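Local coordinates for COPII coat assembly protein SEC16 (Saccharomyces cerevisiae, PDB 3MZK) that helps initiate assembly of the COPII coat, which forms transport vesicles at the endoplasmic reticulum and selects their cargo, and also takes part in autophagy, at residues Ala248-Leu260 and Val277-Thr289. Numbering follows the deposited sequence.
Sequences ASENWKSIVAAVL and VLEFLIEFGIFLT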
loop_
_atom_site.group_PDB
_atom_site.type_symbol
_atom_site.label_atom_id
_atom_site.label_comp_id
_atom_site.label_asym_id
_atom_site.label_seq_id
_atom_site.Cartn_x
_atom_site.Cartn_y
_atom_site.Cartn_z
ATOM N N ALA B 248 -26.111 19.087 9.154
ATOM C CA ALA B 248 -25.619 17.759 8.806
ATOM C C ALA B 248 -26.663 16.679 9.047
ATOM O O ALA B 248 -26.849 15.788 8.216
ATOM C CB ALA B 248 -24.349 17.445 9.580
ATOM N N SER B 249 -27.341 16.757 10.186
ATOM C CA SER B 249 -28.334 15.750 10.536
ATOM C C SER B 249 -29.610 15.927 9.718
ATOM O O SER B 249 -30.327 14.964 9.456
ATOM C CB SER B 249 -28.641 15.789 12.033
ATOM O OG SER B 249 -29.151 17.053 12.417
ATOM N N GLU B 250 -29.885 17.159 9.307
ATOM C CA GLU B 250 -31.078 17.440 8.521
ATOM C C GLU B 250 -30.896 17.065 7.051
ATOM O O GLU B 250 -31.863 16.736 6.368
ATOM C CB GLU B 250 -31.481 18.911 8.658
ATOM N N ASN B 251 -29.656 17.104 6.569
ATOM C CA ASN B 251 -29.374 16.818 5.160
ATOM C C ASN B 251 -28.495 15.596 4.924
ATOM O O ASN B 251 -27.843 15.498 3.888
ATOM C CB ASN B 251 -28.736 18.032 4.482
ATOM C CG ASN B 251 -29.655 19.230 4.453
ATOM O OD1 ASN B 251 -30.403 19.429 3.496
ATOM N ND2 ASN B 251 -29.610 20.035 5.506
ATOM N N TRP B 252 -28.486 14.664 5.872
ATOM C CA TRP B 252 -27.590 13.514 5.792
ATOM C C TRP B 252 -27.779 12.711 4.514
ATOM O O TRP B 252 -26.828 12.145 3.981
ATOM C CB TRP B 252 -27.761 12.601 7.006
ATOM C CG TRP B 252 -29.053 11.831 7.029
ATOM C CD1 TRP B 252 -30.240 12.237 7.568
ATOM C CD2 TRP B 252 -29.283 10.519 6.501
ATOM N NE1 TRP B 252 -31.193 11.262 7.404
ATOM C CE2 TRP B 252 -30.632 10.197 6.752
ATOM C CE3 TRP B 252 -28.481 9.588 5.836
ATOM C CZ2 TRP B 252 -31.194 8.987 6.365
ATOM C CZ3 TRP B 252 -29.044 8.385 5.451
ATOM C CH2 TRP B 252 -30.385 8.095 5.717
ATOM N N LYS B 253 -29.008 12.660 4.018
ATOM C CA LYS B 253 -29.301 11.878 2.825
ATOM C C LYS B 253 -28.536 12.356 1.587
ATOM O O LYS B 253 -27.927 11.552 0.884
ATOM C CB LYS B 253 -30.803 11.854 2.558
ATOM C CG LYS B 253 -31.521 10.735 3.264
ATOM C CD LYS B 253 -32.984 10.712 2.883
ATOM C CE LYS B 253 -33.744 9.626 3.612
ATOM N NZ LYS B 253 -35.187 9.706 3.287
ATOM N N SER B 254 -28.574 13.660 1.327
ATOM C CA SER B 254 -27.897 14.229 0.166
ATOM C C SER B 254 -26.385 14.253 0.352
ATOM O O SER B 254 -25.633 14.191 -0.618
ATOM C CB SER B 254 -28.419 15.637 -0.128
ATOM O OG SER B 254 -28.314 16.469 1.014
ATOM N N ILE B 255 -25.947 14.346 1.603
ATOM C CA ILE B 255 -24.523 14.346 1.919
ATOM C C ILE B 255 -23.880 13.008 1.561
ATOM O O ILE B 255 -22.928 12.947 0.793
ATOM C CB ILE B 255 -24.277 14.633 3.409
ATOM C CG1 ILE B 255 -24.781 16.030 3.772
ATOM C CG2 ILE B 255 -22.806 14.494 3.738
ATOM C CD1 ILE B 255 -24.555 16.401 5.222
ATOM N N VAL B 256 -24.411 11.933 2.125
ATOM C CA VAL B 256 -23.917 10.602 1.820
ATOM C C VAL B 256 -24.016 10.329 0.320
ATOM O O VAL B 256 -23.107 9.757 -0.275
ATOM C CB VAL B 256 -24.683 9.522 2.623
ATOM C CG1 VAL B 256 -24.202 8.126 2.251
ATOM C CG2 VAL B 256 -24.499 9.762 4.103
ATOM N N ALA B 257 -25.120 10.755 -0.288
ATOM C CA ALA B 257 -25.342 10.546 -1.718
ATOM C C ALA B 257 -24.262 11.220 -2.557
ATOM O O ALA B 257 -23.821 10.674 -3.566
ATOM C CB ALA B 257 -26.728 11.038 -2.127
ATOM N N ALA B 258 -23.838 12.404 -2.129
ATOM C CA ALA B 258 -22.776 13.129 -2.813
ATOM C C ALA B 258 -21.470 12.348 -2.759
ATOM O O ALA B 258 -20.768 12.224 -3.765
ATOM C CB ALA B 258 -22.591 14.510 -2.211
ATOM N N VAL B 259 -21.148 11.821 -1.582
ATOM C CA VAL B 259 -19.923 11.052 -1.409
ATOM C C VAL B 259 -19.918 9.800 -2.281
ATOM O O VAL B 259 -18.955 9.541 -2.999
ATOM C CB VAL B 259 -19.701 10.660 0.063
ATOM C CG1 VAL B 259 -18.576 9.648 0.179
ATOM C CG2 VAL B 259 -19.406 11.893 0.898
ATOM N N LEU B 260 -21.000 9.034 -2.225
ATOM C CA LEU B 260 -21.072 7.773 -2.961
ATOM C C LEU B 260 -20.945 7.968 -4.471
ATOM O O LEU B 260 -20.260 7.203 -5.149
ATOM C CB LEU B 260 -22.363 7.015 -2.623
ATOM C CG LEU B 260 -22.518 6.600 -1.159
ATOM C CD1 LEU B 260 -23.818 5.843 -0.940
ATOM C CD2 LEU B 260 -21.327 5.771 -0.693
ATOM N N VAL B 277 -13.915 6.319 2.317
ATOM C CA VAL B 277 -15.364 6.409 2.288
ATOM C C VAL B 277 -15.941 5.565 3.422
ATOM O O VAL B 277 -16.969 5.903 4.015
ATOM C CB VAL B 277 -15.930 5.957 0.925
ATOM C CG1 VAL B 277 -17.451 6.057 0.906
ATOM C CG2 VAL B 277 -15.348 6.801 -0.186
ATOM N N LEU B 278 -15.262 4.470 3.733
ATOM C CA LEU B 278 -15.677 3.633 4.843
ATOM C C LEU B 278 -15.572 4.390 6.168
ATOM O O LEU B 278 -16.504 4.353 6.964
ATOM C CB LEU B 278 -14.875 2.329 4.885
ATOM C CG LEU B 278 -15.394 1.321 5.913
ATOM C CD1 LEU B 278 -16.899 1.134 5.756
ATOM C CD2 LEU B 278 -14.669 -0.010 5.802
ATOM N N GLU B 279 -14.453 5.078 6.405
ATOM C CA GLU B 279 -14.319 5.890 7.613
ATOM C C GLU B 279 -15.475 6.874 7.721
ATOM O O GLU B 279 -16.099 7.006 8.772
ATOM C CB GLU B 279 -13.012 6.676 7.631
ATOM C CG GLU B 279 -11.742 5.854 7.513
ATOM C CD GLU B 279 -10.500 6.732 7.459
ATOM O OE1 GLU B 279 -10.449 7.726 8.217
ATOM O OE2 GLU B 279 -9.588 6.444 6.652
ATOM N N PHE B 280 -15.754 7.569 6.623
ATOM C CA PHE B 280 -16.816 8.566 6.602
ATOM C C PHE B 280 -18.176 7.992 6.991
ATOM O O PHE B 280 -18.943 8.626 7.712
ATOM C CB PHE B 280 -16.917 9.223 5.225
ATOM C CG PHE B 280 -18.220 9.912 4.991
ATOM C CD1 PHE B 280 -18.489 11.130 5.583
ATOM C CD2 PHE B 280 -19.189 9.333 4.198
ATOM C CE1 PHE B 280 -19.697 11.762 5.378
ATOM C CE2 PHE B 280 -20.399 9.960 3.993
ATOM C CZ PHE B 280 -20.650 11.175 4.584
ATOM N N LEU B 281 -18.480 6.797 6.501
ATOM C CA LEU B 281 -19.778 6.191 6.763
ATOM C C LEU B 281 -19.941 5.842 8.239
ATOM O O LEU B 281 -20.984 6.101 8.842
ATOM C CB LEU B 281 -19.986 4.954 5.890
ATOM C CG LEU B 281 -20.247 5.233 4.407
ATOM C CD1 LEU B 281 -20.431 3.944 3.631
ATOM C CD2 LEU B 281 -21.459 6.115 4.259
ATOM N N ILE B 282 -18.904 5.260 8.824
ATOM C CA ILE B 282 -18.947 4.901 10.229
ATOM C C ILE B 282 -18.908 6.139 11.129
ATOM O O ILE B 282 -19.753 6.298 12.007
ATOM C CB ILE B 282 -17.822 3.934 10.573
ATOM C CG1 ILE B 282 -17.946 2.686 9.698
ATOM C CG2 ILE B 282 -17.865 3.576 12.045
ATOM C CD1 ILE B 282 -16.818 1.700 9.874
ATOM N N GLU B 283 -17.942 7.022 10.905
ATOM C CA GLU B 283 -17.861 8.266 11.669
ATOM C C GLU B 283 -19.172 9.046 11.652
ATOM O O GLU B 283 -19.606 9.576 12.674
ATOM C CB GLU B 283 -16.733 9.144 11.135
ATOM C CG GLU B 283 -15.362 8.678 11.560
ATOM C CD GLU B 283 -15.194 8.721 13.058
ATOM O OE1 GLU B 283 -15.526 9.767 13.656
ATOM O OE2 GLU B 283 -14.749 7.711 13.641
ATOM N N PHE B 284 -19.795 9.112 10.482
ATOM C CA PHE B 284 -21.029 9.863 10.305
ATOM C C PHE B 284 -22.222 9.082 10.862
ATOM O O PHE B 284 -23.191 9.669 11.349
ATOM C CB PHE B 284 -21.244 10.181 8.821
ATOM C CG PHE B 284 -22.296 11.220 8.568
ATOM C CD1 PHE B 284 -22.962 11.266 7.359
ATOM C CD2 PHE B 284 -22.607 12.160 9.532
ATOM C CE1 PHE B 284 -23.931 12.224 7.119
ATOM C CE2 PHE B 284 -23.572 13.115 9.300
ATOM C CZ PHE B 284 -24.233 13.148 8.090
ATOM N N GLY B 285 -22.146 7.755 10.783
ATOM C CA GLY B 285 -23.161 6.894 11.364
ATOM C C GLY B 285 -23.164 6.940 12.884
ATOM O O GLY B 285 -24.152 6.581 13.521
ATOM N N ILE B 286 -22.048 7.375 13.463
ATOM C CA ILE B 286 -21.937 7.556 14.902
ATOM C C ILE B 286 -22.584 8.872 15.294
ATOM O O ILE B 286 -23.434 8.922 16.177
ATOM C CB ILE B 286 -20.467 7.567 15.354
ATOM C CG1 ILE B 286 -19.921 6.141 15.412
ATOM C CG2 ILE B 286 -20.327 8.240 16.706
ATOM C CD1 ILE B 286 -18.424 6.076 15.523
ATOM N N PHE B 287 -22.178 9.940 14.621
ATOM C CA PHE B 287 -22.759 11.253 14.847
ATOM C C PHE B 287 -24.282 11.190 14.860
ATOM O O PHE B 287 -24.925 11.733 15.755
ATOM C CB PHE B 287 -22.282 12.227 13.770
ATOM C CG PHE B 287 -23.106 13.474 13.670
ATOM C CD1 PHE B 287 -22.896 14.529 14.540
ATOM C CD2 PHE B 287 -24.085 13.597 12.698
ATOM C CE1 PHE B 287 -23.653 15.678 14.446
ATOM C CE2 PHE B 287 -24.844 14.744 12.600
ATOM C CZ PHE B 287 -24.627 15.786 13.474
ATOM N N LEU B 288 -24.850 10.522 13.862
ATOM C CA LEU B 288 -26.300 10.436 13.718
ATOM C C LEU B 288 -26.944 9.730 14.901
ATOM O O LEU B 288 -28.028 10.109 15.346
ATOM C CB LEU B 288 -26.673 9.725 12.414
ATOM C CG LEU B 288 -26.344 10.525 11.154
ATOM C CD1 LEU B 288 -26.555 9.688 9.894
ATOM C CD2 LEU B 288 -27.169 11.803 11.119
ATOM N N THR B 289 -26.275 8.696 15.399
ATOM C CA THR B 289 -26.740 7.975 16.574
ATOM C C THR B 289 -26.888 8.922 17.758
ATOM O O THR B 289 -27.953 9.006 18.368
ATOM C CB THR B 289 -25.781 6.841 16.944
ATOM O OG1 THR B 289 -25.768 5.868 15.891
ATOM C CG2 THR B 289 -26.227 6.176 18.220
#
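In the alpha-helical Sec23-binding domain of SEC16, helix 275-290 packs against helix 252-261 and the last residues of helix 242-250. The Phe284 side chain sits as a knob among Ala248, from the end of helix 242-250, and Trp252, Ile255 and Val256 of helix 252-261, so the hole spans the break at Asn251. The axes of 252-260 and 277-289 come within 11.3 Å, and their N-to-C directions differ by 169°, nearly antiparallel. Phe284 CG lies anti to the backbone N (chi1 -166°), which points the ring at this hole. Phe284 CZ comes 3.7 Å from Trp252 CB. The carbonyl oxygen of Ala248 sits at the ring edge, in plane, while Val256 CG2 reaches CD1 of Phe284 at 3.9 Å, also near the edge.

One turn away, Val259 CG2 lies over one face of Phe280, 4.1 Å from the ring centroid, as a CH-pi contact. CB of Phe284 lies over the opposite face, toward its rim. Toward Val277, CG1 of Val259 and CG1 of Val277 meet at 3.8 Å. At the other end, Phe287 CE2 packs 4.0 Å from Ser249 CB. The pairing therefore rests on largely buried apolar side chains, without direct hydrogen bonds between the two segments.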